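PDB 2YJP: putative ABC transporter, periplasmic binding protein, amino acid from Neisseria gonorrhoeae, which probably serves as the periplasmic solute receptor that binds L-cysteine for an amino acid ABC transporter. Local coordinates for residues N124-P129 against P235-A240; M142-G147 against H211-L216; V148-N153 against E227-N232. The protein carries 1 engineered substitution. All coordinates share one frame; numbering follows the deposited sequence.

Strand 142-151 carries interactions 2 and 3, and its neighbour 237-244 in the same mixed sheet carries interaction 1. Interactions 1 and 2 touch through backbone bonds between these strands, with centres about 10 Å apart, and both reach the bound cysteine. Interaction 3 continues along strand 142-151; its centre is about 13 Å from that of interaction 2, which it touches through N213 ND2 and G231 O, and about 22 Å from that of interaction 1. In sequence, residues 124-129 and 235-240 enclose the other four segments, while interactions 2 and 3 alternate. This is consistent with a two-lobed solute-binding protein in which strands 142-151 and 237-244 form the paired crossing strands beside the ligand.

Interaction 1: residues N124-P129 against P235-A240; sequences NFTQTP and PAEFIA. With CYS (cysteine), chain D.
The flat N124 amide meets I239 CD1 obliquely, from one side of its plane, 3.5 Å from N124 OD1, and its polar ends bond K65 and D81. The F125 ring has the cysteine carboxylate oxygen at its edge, near the ring plane, and meets the ring of F137 at about 45°. T126 and I239 form a single backbone bridge. A240 N donates to F125 O (3.0 Å) and Q127 N to F238 O (2.8 Å), and water 1 joins F125 N to A240 O. T126 offers the ligand a donor, its N, and an acceptor, OG1: N bonds the cysteine O almost straight (2.8 Å, 177°), and OG1, set beside the backbone N at chi1 -60°, accepts from the cysteine N at 2.8 Å. That N also donates to N124 O at 2.6 Å. The same torsion sends T126 CG2 the other way, against E237 CB at 3.5 Å, the side chains crossing at about a right angle, while I239 CG1 packs 3.7 Å from T126 OG1. T128 OG1 caps the following helix at R131 N. The loop lines the cysteine pocket and strand 237-244 backs it, in a family 3 solute-binding protein.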
ATOM      1  N   ASN A 124      -2.506   0.451   1.841  1.00 18.58           N
ATOM      2  CA  ASN A 124      -2.131   0.149   0.446  1.00 18.39           C
ATOM      3  C   ASN A 124      -1.983  -1.354   0.117  1.00 17.89           C
ATOM      4  O   ASN A 124      -0.899  -1.815  -0.295  1.00 18.54           O
ATOM      5  CB  ASN A 124      -0.853   0.960   0.076  1.00 18.45           C
ATOM      6  CG  ASN A 124      -0.816   1.352  -1.387  1.00 21.55           C
ATOM      7  OD1 ASN A 124       0.158   1.064  -2.108  1.00 22.43           O
ATOM      8  ND2 ASN A 124      -1.889   2.031  -1.848  1.00 20.61           N
ATOM      9  N   PHE A 125      -3.107  -2.065   0.157  1.00 16.94           N
ATOM     10  CA  PHE A 125      -3.148  -3.498   0.356  1.00 17.21           C
ATOM     11  C   PHE A 125      -3.456  -4.291  -0.914  1.00 17.67           C
ATOM     12  O   PHE A 125      -4.591  -4.241  -1.462  1.00 19.00           O
ATOM     13  CB  PHE A 125      -4.204  -3.802   1.438  1.00 17.42           C
ATOM     14  CG  PHE A 125      -4.037  -5.122   2.131  1.00 16.83           C
ATOM     15  CD1 PHE A 125      -2.828  -5.796   2.150  1.00 16.55           C
ATOM     16  CD2 PHE A 125      -5.128  -5.679   2.815  1.00 17.02           C
ATOM     17  CE1 PHE A 125      -2.721  -7.022   2.836  1.00 16.95           C
ATOM     18  CE2 PHE A 125      -5.032  -6.872   3.488  1.00 17.27           C
ATOM     19  CZ  PHE A 125      -3.842  -7.535   3.517  1.00 17.85           C
ATOM     20  N   THR A 126      -2.455  -5.009  -1.416  1.00 16.98           N
ATOM     21  CA  THR A 126      -2.635  -5.695  -2.671  1.00 17.24           C
ATOM     22  C   THR A 126      -3.496  -6.930  -2.409  1.00 18.08           C
ATOM     23  O   THR A 126      -3.236  -7.706  -1.489  1.00 17.64           O
ATOM     24  CB  THR A 126      -1.297  -6.135  -3.270  1.00 18.08           C
ATOM     25  OG1 THR A 126      -0.461  -4.979  -3.509  1.00 19.43           O
ATOM     26  CG2 THR A 126      -1.528  -6.921  -4.608  1.00 17.25           C
ATOM     27  N   GLN A 127      -4.517  -7.089  -3.228  1.00 19.54           N
ATOM     28  CA  GLN A 127      -5.357  -8.279  -3.229  1.00 21.70           C
ATOM     29  C   GLN A 127      -4.648  -9.440  -3.896  1.00 21.62           C
ATOM     30  O   GLN A 127      -4.126  -9.294  -5.009  1.00 21.65           O
ATOM     31  CB  GLN A 127      -6.638  -7.961  -3.983  1.00 22.83           C
ATOM     32  CG  GLN A 127      -7.504  -9.188  -4.213  1.00 29.85           C
ATOM     33  CD  GLN A 127      -8.883  -8.869  -4.780  1.00 36.35           C
ATOM     34  OE1 GLN A 127      -9.105  -7.815  -5.379  1.00 37.17           O
ATOM     35  NE2 GLN A 127      -9.820  -9.809  -4.595  1.00 42.26           N
ATOM     36  N   THR A 128      -4.574 -10.560  -3.178  1.00 22.00           N
ATOM     37  CA  THR A 128      -4.063 -11.826  -3.710  1.00 23.73           C
ATOM     38  C   THR A 128      -5.011 -12.956  -3.309  1.00 25.53           C
ATOM     39  O   THR A 128      -5.725 -12.837  -2.326  1.00 24.97           O
ATOM     40  CB  THR A 128      -2.611 -12.162  -3.208  1.00 24.10           C
ATOM     41  OG1 THR A 128      -2.628 -12.612  -1.834  1.00 24.70           O
ATOM     42  CG2 THR A 128      -1.678 -10.945  -3.363  1.00 22.01           C
ATOM     43  N   PRO A 129      -4.999 -14.071  -4.067  1.00 27.45           N
ATOM     44  CA  PRO A 129      -5.823 -15.211  -3.665  1.00 28.67           C
ATOM     45  C   PRO A 129      -5.488 -15.712  -2.257  1.00 29.48           C
ATOM     46  O   PRO A 129      -6.429 -16.062  -1.513  1.00 29.27           O
ATOM     47  CB  PRO A 129      -5.484 -16.283  -4.709  1.00 30.65           C
ATOM     48  CG  PRO A 129      -4.941 -15.491  -5.916  1.00 30.01           C
ATOM     49  CD  PRO A 129      -4.219 -14.330  -5.296  1.00 27.32           C
ATOM     50  N   PRO A 235       2.512  -8.611 -14.527  1.00 22.87           N
ATOM     51  CA  PRO A 235       1.259  -7.828 -14.579  1.00 22.78           C
ATOM     52  C   PRO A 235       0.881  -7.207 -13.266  1.00 22.00           C
ATOM     53  O   PRO A 235       1.091  -7.779 -12.169  1.00 20.98           O
ATOM     54  CB  PRO A 235       0.180  -8.859 -14.984  1.00 24.97           C
ATOM     55  CG  PRO A 235       0.965  -9.978 -15.712  1.00 26.97           C
ATOM     56  CD  PRO A 235       2.309 -10.022 -14.946  1.00 23.24           C
ATOM     57  N   ALA A 236       0.300  -6.027 -13.398  1.00 22.46           N
ATOM     58  CA  ALA A 236      -0.280  -5.293 -12.265  1.00 22.47           C
ATOM     59  C   ALA A 236      -1.357  -6.077 -11.465  1.00 22.97           C
ATOM     60  O   ALA A 236      -2.103  -6.843 -12.017  1.00 23.39           O
ATOM     61  CB  ALA A 236      -0.797  -3.986 -12.762  1.00 21.66           C
ATOM     62  N   GLU A 237      -1.352  -5.929 -10.148  1.00 23.58           N
ATOM     63  CA  GLU A 237      -2.332  -6.505  -9.228  1.00 23.63           C
ATOM     64  C   GLU A 237      -3.171  -5.391  -8.671  1.00 23.47           C
ATOM     65  O   GLU A 237      -2.716  -4.262  -8.617  1.00 23.64           O
ATOM     66  CB  GLU A 237      -1.586  -7.216  -8.075  1.00 22.22           C
ATOM     67  CG  GLU A 237      -1.022  -8.570  -8.542  1.00 25.09           C
ATOM     68  CD  GLU A 237      -0.131  -9.257  -7.527  1.00 26.66           C
ATOM     69  OE1 GLU A 237       0.816  -8.600  -7.007  1.00 27.10           O
ATOM     70  OE2 GLU A 237      -0.380 -10.460  -7.264  1.00 27.83           O
ATOM     71  N   PHE A 238      -4.389  -5.671  -8.251  1.00 23.86           N
ATOM     72  CA  PHE A 238      -5.181  -4.626  -7.604  1.00 22.42           C
ATOM     73  C   PHE A 238      -4.869  -4.378  -6.162  1.00 20.66           C
ATOM     74  O   PHE A 238      -4.532  -5.304  -5.438  1.00 20.52           O
ATOM     75  CB  PHE A 238      -6.656  -4.966  -7.661  1.00 22.91           C
ATOM     76  CG  PHE A 238      -7.227  -4.956  -9.018  1.00 25.70           C
ATOM     77  CD1 PHE A 238      -7.319  -3.760  -9.729  1.00 27.76           C
ATOM     78  CD2 PHE A 238      -7.726  -6.125  -9.571  1.00 29.42           C
ATOM     79  CE1 PHE A 238      -7.897  -3.738 -11.008  1.00 31.10           C
ATOM     80  CE2 PHE A 238      -8.305  -6.144 -10.840  1.00 35.20           C
ATOM     81  CZ  PHE A 238      -8.384  -4.951 -11.588  1.00 36.28           C
ATOM     82  N   ILE A 239      -5.038  -3.127  -5.758  1.00 19.43           N
ATOM     83  CA  ILE A 239      -5.004  -2.696  -4.378  1.00 19.52           C
ATOM     84  C   ILE A 239      -6.451  -2.337  -3.937  1.00 20.09           C
ATOM     85  O   ILE A 239      -7.190  -1.670  -4.651  1.00 20.18           O
ATOM     86  CB  ILE A 239      -4.056  -1.489  -4.219  1.00 19.30           C
ATOM     87  CG1 ILE A 239      -2.623  -2.024  -4.216  1.00 21.47           C
ATOM     88  CG2 ILE A 239      -4.368  -0.730  -2.945  1.00 15.65           C
ATOM     89  CD1 ILE A 239      -1.578  -0.945  -4.311  1.00 22.96           C
ATOM     90  N   ALA A 240      -6.846  -2.781  -2.752  1.00 19.68           N
ATOM     91  CA  ALA A 240      -8.271  -2.769  -2.379  1.00 19.88           C
ATOM     92  C   ALA A 240      -8.369  -2.613  -0.901  1.00 19.12           C
ATOM     93  O   ALA A 240      -7.435  -2.973  -0.242  1.00 19.70           O
ATOM     94  CB  ALA A 240      -8.949  -4.072  -2.798  1.00 20.18           C
TER
HETATM   95  N   CYS D 350       0.784  -3.190  -1.772  1.00 13.94           N
HETATM   96  CA  CYS D 350       1.812  -4.188  -1.396  1.00 16.00           C
HETATM   97  C   CYS D 350       1.215  -5.208  -0.424  1.00 15.80           C
HETATM   98  O   CYS D 350      -0.015  -5.131  -0.124  1.00 14.71           O
HETATM   99  CB  CYS D 350       3.017  -3.538  -0.731  1.00 17.11           C
HETATM  100  SG  CYS D 350       2.634  -2.552   0.727  1.00 19.99           S
HETATM  101  OXT CYS D 350       1.947  -6.092   0.027  1.00 15.48           O
HETATM  102  O   HOH W   1      -5.697  -0.903   0.742  1.00 12.12           O
HETATM  103  O   HOH W   2      -5.032  -8.577  -8.111  1.00 26.44           O

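Interaction 2: residues M142-G147 against H211-L216; sequences MKVALG and HDNALL. With CYS (cysteine), chain D.
A145 O receives N213 N in a nearly straight bond (2.8 Å, 174°), yet another acceptor, N213 OD1, sits only 3.2 Å from the same oxygen. The close pair follows from chi1 57°, which places the N213 amide between its own N and carbonyl carbon and folds it back over A145. OD1 takes a hydrogen from water 3, and ND2 bonds G231 O, so both amide ends are held. The V144 and N213 side chains slide past each other in opposite directions, V144 CG2 3.6 Å from N213 OD1, while V144 CG1 presses on D212 CG at 3.6 Å, the side chains at about a right angle. D212 OD2 accepts from the cysteine N (2.7 Å) and forms a salt bridge with K65, which probably favours the charged carboxylate. H211 ND1 accepts D212 N in the plane of its ring, whose edge carries the cysteine SG; H211 NE2 bonds N194 OD1. G147, without a side chain, lies close against N213 CB; its N bonds H211 O at 2.9 Å, and L216 CD1 packs 3.3 Å from G147 O. Strand 142-151 thus runs antiparallel to strand 208-212 where helix 213-222 begins, L146 reaching helix 174-182 and strand 237-244 pairing with M142 and V144.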
ATOM      1  N   MET A 142      -6.942   0.901  -6.823  1.00 22.28           N
ATOM      2  CA  MET A 142      -5.744   1.095  -7.649  1.00 22.99           C
ATOM      3  C   MET A 142      -5.079  -0.214  -8.082  1.00 23.38           C
ATOM      4  O   MET A 142      -5.492  -1.297  -7.658  1.00 22.54           O
ATOM      5  CB  MET A 142      -4.760   2.068  -7.002  1.00 22.41           C
ATOM      6  CG  MET A 142      -3.783   1.496  -6.025  1.00 23.22           C
ATOM      7  SD  MET A 142      -2.593   2.743  -5.416  1.00 24.45           S
ATOM      8  CE  MET A 142      -1.124   2.266  -6.307  1.00 23.13           C
ATOM      9  N   LYS A 143      -4.094  -0.102  -8.962  1.00 23.74           N
ATOM     10  CA  LYS A 143      -3.315  -1.255  -9.424  1.00 24.85           C
ATOM     11  C   LYS A 143      -1.831  -0.940  -9.310  1.00 24.10           C
ATOM     12  O   LYS A 143      -1.466   0.223  -9.349  1.00 23.91           O
ATOM     13  CB  LYS A 143      -3.632  -1.660 -10.876  1.00 25.92           C
ATOM     14  CG  LYS A 143      -4.398  -0.699 -11.643  1.00 28.75           C
ATOM     15  CD  LYS A 143      -4.340  -0.942 -13.114  1.00 32.87           C
ATOM     16  CE  LYS A 143      -5.541  -0.274 -13.795  1.00 34.86           C
ATOM     17  NZ  LYS A 143      -5.171   0.407 -15.012  1.00 37.59           N
ATOM     18  N   VAL A 144      -1.010  -1.982  -9.190  1.00 23.23           N
ATOM     19  CA  VAL A 144       0.390  -1.826  -9.057  1.00 22.68           C
ATOM     20  C   VAL A 144       1.133  -3.133  -9.406  1.00 23.12           C
ATOM     21  O   VAL A 144       0.643  -4.235  -9.226  1.00 23.35           O
ATOM     22  CB  VAL A 144       0.733  -1.240  -7.601  1.00 23.36           C
ATOM     23  CG1 VAL A 144       0.951  -2.220  -6.624  1.00 19.77           C
ATOM     24  CG2 VAL A 144       1.999  -0.593  -7.616  1.00 24.32           C
ATOM     25  N   ALA A 145       2.334  -2.976  -9.930  1.00 19.50           N
ATOM     26  CA  ALA A 145       3.228  -4.073 -10.235  1.00 19.02           C
ATOM     27  C   ALA A 145       4.434  -3.893  -9.307  1.00 17.97           C
ATOM     28  O   ALA A 145       4.638  -2.793  -8.771  1.00 18.39           O
ATOM     29  CB  ALA A 145       3.661  -3.990 -11.694  1.00 18.48           C
ATOM     30  N   LEU A 146       5.214  -4.947  -9.119  1.00 16.35           N
ATOM     31  CA  LEU A 146       6.462  -4.859  -8.419  1.00 15.47           C
ATOM     32  C   LEU A 146       7.598  -4.369  -9.308  1.00 15.76           C
ATOM     33  O   LEU A 146       7.608  -4.552 -10.547  1.00 15.90           O
ATOM     34  CB  LEU A 146       6.825  -6.221  -7.796  1.00 15.21           C
ATOM     35  CG  LEU A 146       5.771  -6.827  -6.814  1.00 16.25           C
ATOM     36  CD1 LEU A 146       6.147  -8.261  -6.408  1.00 13.49           C
ATOM     37  CD2 LEU A 146       5.543  -5.855  -5.621  1.00 13.78           C
ATOM     38  N   GLY A 147       8.598  -3.772  -8.666  1.00 15.09           N
ATOM     39  CA  GLY A 147       9.808  -3.353  -9.359  1.00 14.57           C
ATOM     40  C   GLY A 147      10.984  -3.543  -8.447  1.00 14.15           C
ATOM     41  O   GLY A 147      10.845  -3.971  -7.327  1.00 14.45           O
ATOM     42  N   HIS A 211       9.900  -3.856  -4.201  1.00 14.22           N
ATOM     43  CA  HIS A 211       8.640  -3.319  -3.623  1.00 14.14           C
ATOM     44  C   HIS A 211       7.692  -2.931  -4.767  1.00 14.21           C
ATOM     45  O   HIS A 211       8.037  -3.101  -5.951  1.00 14.13           O
ATOM     46  CB  HIS A 211       8.939  -2.030  -2.798  1.00 13.37           C
ATOM     47  CG  HIS A 211       8.123  -1.904  -1.549  1.00 15.81           C
ATOM     48  ND1 HIS A 211       6.757  -2.094  -1.529  1.00 13.35           N
ATOM     49  CD2 HIS A 211       8.479  -1.598  -0.280  1.00 14.55           C
ATOM     50  CE1 HIS A 211       6.306  -1.910  -0.302  1.00 15.85           C
ATOM     51  NE2 HIS A 211       7.331  -1.606   0.474  1.00 16.32           N
ATOM     52  N   ASP A 212       6.527  -2.366  -4.413  1.00 14.41           N
ATOM     53  CA  ASP A 212       5.569  -1.826  -5.372  1.00 15.25           C
ATOM     54  C   ASP A 212       6.336  -0.832  -6.231  1.00 15.13           C
ATOM     55  O   ASP A 212       7.022   0.029  -5.694  1.00 15.29           O
ATOM     56  CB  ASP A 212       4.382  -1.096  -4.636  1.00 14.19           C
ATOM     57  CG  ASP A 212       3.387  -2.068  -3.995  1.00 17.57           C
ATOM     58  OD1 ASP A 212       3.553  -3.297  -4.201  1.00 16.60           O
ATOM     59  OD2 ASP A 212       2.406  -1.612  -3.266  1.00 17.94           O
ATOM     60  N   ASN A 213       6.201  -0.885  -7.552  1.00 15.90           N
ATOM     61  CA  ASN A 213       7.001   0.053  -8.374  1.00 15.82           C
ATOM     62  C   ASN A 213       6.662   1.529  -8.158  1.00 16.01           C
ATOM     63  O   ASN A 213       7.571   2.388  -8.161  1.00 15.84           O
ATOM     64  CB  ASN A 213       7.044  -0.305  -9.879  1.00 16.38           C
ATOM     65  CG  ASN A 213       5.636  -0.405 -10.548  1.00 19.99           C
ATOM     66  OD1 ASN A 213       4.610   0.108 -10.051  1.00 21.76           O
ATOM     67  ND2 ASN A 213       5.618  -1.063 -11.725  1.00 18.76           N
ATOM     68  N   ALA A 214       5.378   1.813  -7.961  1.00 15.42           N
ATOM     69  CA  ALA A 214       4.940   3.159  -7.693  1.00 15.81           C
ATOM     70  C   ALA A 214       5.626   3.706  -6.436  1.00 15.64           C
ATOM     71  O   ALA A 214       6.005   4.844  -6.392  1.00 16.73           O
ATOM     72  CB  ALA A 214       3.371   3.185  -7.517  1.00 15.11           C
ATOM     73  N   LEU A 215       5.742   2.912  -5.390  1.00 15.96           N
ATOM     74  CA  LEU A 215       6.504   3.364  -4.252  1.00 16.60           C
ATOM     75  C   LEU A 215       7.943   3.666  -4.699  1.00 16.42           C
ATOM     76  O   LEU A 215       8.499   4.711  -4.367  1.00 16.70           O
ATOM     77  CB  LEU A 215       6.516   2.308  -3.128  1.00 15.76           C
ATOM     78  CG  LEU A 215       7.385   2.673  -1.928  1.00 16.55           C
ATOM     79  CD1 LEU A 215       6.899   4.000  -1.277  1.00 15.88           C
ATOM     80  CD2 LEU A 215       7.368   1.540  -0.928  1.00 17.39           C
ATOM     81  N   LEU A 216       8.546   2.735  -5.438  1.00 16.07           N
ATOM     82  CA  LEU A 216       9.976   2.880  -5.795  1.00 16.47           C
ATOM     83  C   LEU A 216      10.233   4.103  -6.686  1.00 17.39           C
ATOM     84  O   LEU A 216      11.235   4.799  -6.517  1.00 17.93           O
ATOM     85  CB  LEU A 216      10.478   1.624  -6.501  1.00 15.51           C
ATOM     86  CG  LEU A 216      10.446   0.285  -5.746  1.00 15.87           C
ATOM     87  CD1 LEU A 216      11.203  -0.779  -6.597  1.00 13.58           C
ATOM     88  CD2 LEU A 216      11.049   0.411  -4.352  1.00 13.15           C
TER
HETATM   89  N   CYS D 350       0.784  -3.190  -1.772  1.00 13.94           N
HETATM   90  CA  CYS D 350       1.812  -4.188  -1.396  1.00 16.00           C
HETATM   91  C   CYS D 350       1.215  -5.208  -0.424  1.00 15.80           C
HETATM   92  O   CYS D 350      -0.015  -5.131  -0.124  1.00 14.71           O
HETATM   93  CB  CYS D 350       3.017  -3.538  -0.731  1.00 17.11           C
HETATM   94  SG  CYS D 350       2.634  -2.552   0.727  1.00 19.99           S
HETATM   95  OXT CYS D 350       1.947  -6.092   0.027  1.00 15.48           O
HETATM   96  O   HOH W   3       2.329   0.073 -11.343  1.00 30.30           O

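Interaction 3: residues V148-N153 against E227-N232; sequences VVSPKN and EVAIGN
E227 O is gripped by S150 N at 3.1 Å and, more weakly, by A229 N of its own segment, with the CA-H of V149 also pointing at it. The methyl CG2 of V149, anti to its backbone N, presses in as well, only 3.1 Å from E227 O, a tight approach. S150 O accepts E227 N at 3.0 Å, a bond of 168° at the hydrogen, which completes the hydrogen-bonded pair. Two residues back along the strand, V148 N donates to I230 O at 2.7 Å, in the carbonyl plane, whereas the return bond from I230 N to V148 O is weak. Because A229 and I230 both face V148, the register slips by one residue: a classic beta bulge, with V228 at the centre of an inverse gamma turn. The side chains of V148 and I230 lie side by side and point the same way, CB to CB 3.8 Å, and V149 CG2 meets V228 CG2 at 4.0 Å beside L216 of helix 213-222. At the outer end the aliphatic part of K152 crosses E227 obliquely, CG near OE1, with the ammonium and carboxylate apart: K152 NZ is 5.3 Å from E227 OE1 and bonds weakly to P224 O. Water 4 joins K152 O to E227 OE2, the latter bond being weak. S150 OG accepts a hydrogen bond from I156 N, outside the contact. The chemistry is therefore chiefly backbone pairing backed by valine and isoleucine packing, and the opposite charges at the exposed end probably add only a modest, solvent-moderated attraction.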
ATOM      1  N   VAL A 148      12.178  -3.290  -8.953  1.00 15.11           N
ATOM      2  CA  VAL A 148      13.380  -3.405  -8.108  1.00 14.57           C
ATOM      3  C   VAL A 148      14.227  -2.144  -8.219  1.00 14.30           C
ATOM      4  O   VAL A 148      14.492  -1.696  -9.346  1.00 13.08           O
ATOM      5  CB  VAL A 148      14.236  -4.626  -8.552  1.00 15.57           C
ATOM      6  CG1 VAL A 148      15.516  -4.717  -7.664  1.00 15.16           C
ATOM      7  CG2 VAL A 148      13.389  -5.874  -8.480  1.00 13.98           C
ATOM      8  N   VAL A 149      14.655  -1.582  -7.065  1.00 14.23           N
ATOM      9  CA  VAL A 149      15.493  -0.380  -7.088  1.00 12.84           C
ATOM     10  C   VAL A 149      16.915  -0.717  -6.613  1.00 14.50           C
ATOM     11  O   VAL A 149      17.085  -1.590  -5.715  1.00 12.74           O
ATOM     12  CB  VAL A 149      14.904   0.772  -6.296  1.00 13.86           C
ATOM     13  CG1 VAL A 149      14.907   0.512  -4.701  1.00 10.56           C
ATOM     14  CG2 VAL A 149      15.613   2.082  -6.657  1.00 12.13           C
ATOM     15  N   SER A 150      17.917  -0.047  -7.241  1.00 13.87           N
ATOM     16  CA  SER A 150      19.320  -0.299  -6.953  1.00 14.15           C
ATOM     17  C   SER A 150      20.159   0.949  -7.205  1.00 15.08           C
ATOM     18  O   SER A 150      19.747   1.861  -7.940  1.00 14.61           O
ATOM     19  CB  SER A 150      19.828  -1.460  -7.842  1.00 14.84           C
ATOM     20  OG  SER A 150      19.608  -1.174  -9.246  1.00 14.17           O
ATOM     21  N   PRO A 151      21.372   1.005  -6.626  1.00 16.48           N
ATOM     22  CA  PRO A 151      22.156   2.227  -6.897  1.00 17.92           C
ATOM     23  C   PRO A 151      22.505   2.375  -8.394  1.00 19.04           C
ATOM     24  O   PRO A 151      22.790   1.360  -9.055  1.00 20.18           O
ATOM     25  CB  PRO A 151      23.447   2.037  -6.031  1.00 19.09           C
ATOM     26  CG  PRO A 151      23.504   0.568  -5.688  1.00 18.67           C
ATOM     27  CD  PRO A 151      22.052   0.090  -5.693  1.00 16.79           C
ATOM     28  N   LYS A 152      22.467   3.605  -8.915  1.00 19.11           N
ATOM     29  CA  LYS A 152      22.880   3.895 -10.297  1.00 20.06           C
ATOM     30  C   LYS A 152      24.301   3.435 -10.629  1.00 22.34           C
ATOM     31  O   LYS A 152      24.629   3.219 -11.811  1.00 23.72           O
ATOM     32  CB  LYS A 152      22.748   5.389 -10.604  1.00 19.93           C
ATOM     33  CG  LYS A 152      21.250   5.879 -10.586  1.00 18.14           C
ATOM     34  CD  LYS A 152      21.160   7.346 -11.009  1.00 18.11           C
ATOM     35  CE  LYS A 152      19.731   7.722 -11.045  1.00 17.27           C
ATOM     36  NZ  LYS A 152      19.598   9.132 -11.340  1.00 16.97           N
ATOM     37  N   ASN A 153      25.162   3.309  -9.622  1.00 22.68           N
ATOM     38  CA  ASN A 153      26.531   2.896  -9.918  1.00 26.04           C
ATOM     39  C   ASN A 153      26.713   1.376  -9.992  1.00 25.89           C
ATOM     40  O   ASN A 153      27.754   0.896 -10.377  1.00 27.98           O
ATOM     41  CB  ASN A 153      27.581   3.611  -9.039  1.00 26.58           C
ATOM     42  CG  ASN A 153      27.519   3.214  -7.552  1.00 29.74           C
ATOM     43  OD1 ASN A 153      26.757   2.342  -7.110  1.00 31.02           O
ATOM     44  ND2 ASN A 153      28.316   3.888  -6.767  1.00 33.68           N
ATOM     45  N   GLU A 227      18.137   4.118  -8.981  1.00 17.32           N
ATOM     46  CA  GLU A 227      17.166   4.041 -10.070  1.00 18.12           C
ATOM     47  C   GLU A 227      16.343   2.769  -9.987  1.00 17.04           C
ATOM     48  O   GLU A 227      16.816   1.707  -9.487  1.00 15.78           O
ATOM     49  CB  GLU A 227      17.841   4.167 -11.451  1.00 19.54           C
ATOM     50  CG  GLU A 227      18.796   3.044 -11.837  1.00 23.38           C
ATOM     51  CD  GLU A 227      19.516   3.299 -13.155  1.00 31.26           C
ATOM     52  OE1 GLU A 227      19.511   4.420 -13.696  1.00 37.40           O
ATOM     53  OE2 GLU A 227      20.164   2.415 -13.698  1.00 34.56           O
ATOM     54  N   VAL A 228      15.108   2.875 -10.478  1.00 16.81           N
ATOM     55  CA  VAL A 228      14.259   1.685 -10.572  1.00 15.28           C
ATOM     56  C   VAL A 228      14.607   0.953 -11.895  1.00 16.40           C
ATOM     57  O   VAL A 228      13.936   1.088 -12.916  1.00 17.98           O
ATOM     58  CB  VAL A 228      12.801   2.035 -10.371  1.00 15.58           C
ATOM     59  CG1 VAL A 228      11.997   0.724 -10.219  1.00 14.92           C
ATOM     60  CG2 VAL A 228      12.616   3.009  -9.110  1.00 10.89           C
ATOM     61  N   ALA A 229      15.692   0.199 -11.859  1.00 15.36           N
ATOM     62  CA  ALA A 229      16.260  -0.417 -13.082  1.00 16.35           C
ATOM     63  C   ALA A 229      15.529  -1.658 -13.551  1.00 16.67           C
ATOM     64  O   ALA A 229      15.708  -2.059 -14.698  1.00 19.01           O
ATOM     65  CB  ALA A 229      17.727  -0.694 -12.920  1.00 14.83           C
ATOM     66  N   ILE A 230      14.739  -2.259 -12.667  1.00 16.05           N
ATOM     67  CA  ILE A 230      13.643  -3.173 -13.065  1.00 16.93           C
ATOM     68  C   ILE A 230      12.282  -2.547 -12.753  1.00 16.55           C
ATOM     69  O   ILE A 230      11.894  -2.585 -11.586  1.00 16.34           O
ATOM     70  CB  ILE A 230      13.747  -4.559 -12.315  1.00 17.07           C
ATOM     71  CG1 ILE A 230      15.123  -5.167 -12.563  1.00 17.99           C
ATOM     72  CG2 ILE A 230      12.633  -5.520 -12.792  1.00 17.36           C
ATOM     73  CD1 ILE A 230      15.431  -6.391 -11.723  1.00 17.42           C
ATOM     74  N   GLY A 231      11.579  -1.989 -13.777  1.00 16.99           N
ATOM     75  CA  GLY A 231      10.318  -1.294 -13.551  1.00 16.78           C
ATOM     76  C   GLY A 231       9.143  -2.183 -13.244  1.00 17.53           C
ATOM     77  O   GLY A 231       8.161  -1.740 -12.634  1.00 17.52           O
ATOM     78  N   ASN A 232       9.231  -3.443 -13.682  1.00 17.31           N
ATOM     79  CA  ASN A 232       8.053  -4.306 -13.724  1.00 18.35           C
ATOM     80  C   ASN A 232       8.466  -5.782 -13.681  1.00 18.82           C
ATOM     81  O   ASN A 232       9.224  -6.256 -14.518  1.00 18.57           O
ATOM     82  CB  ASN A 232       7.228  -3.973 -14.994  1.00 18.37           C
ATOM     83  CG  ASN A 232       5.990  -4.830 -15.131  1.00 21.78           C
ATOM     84  OD1 ASN A 232       6.095  -6.039 -15.357  1.00 23.76           O
ATOM     85  ND2 ASN A 232       4.806  -4.210 -15.027  1.00 22.52           N
TER
HETATM   86  O   HOH W   4      22.647   3.252 -13.515  1.00 35.67           O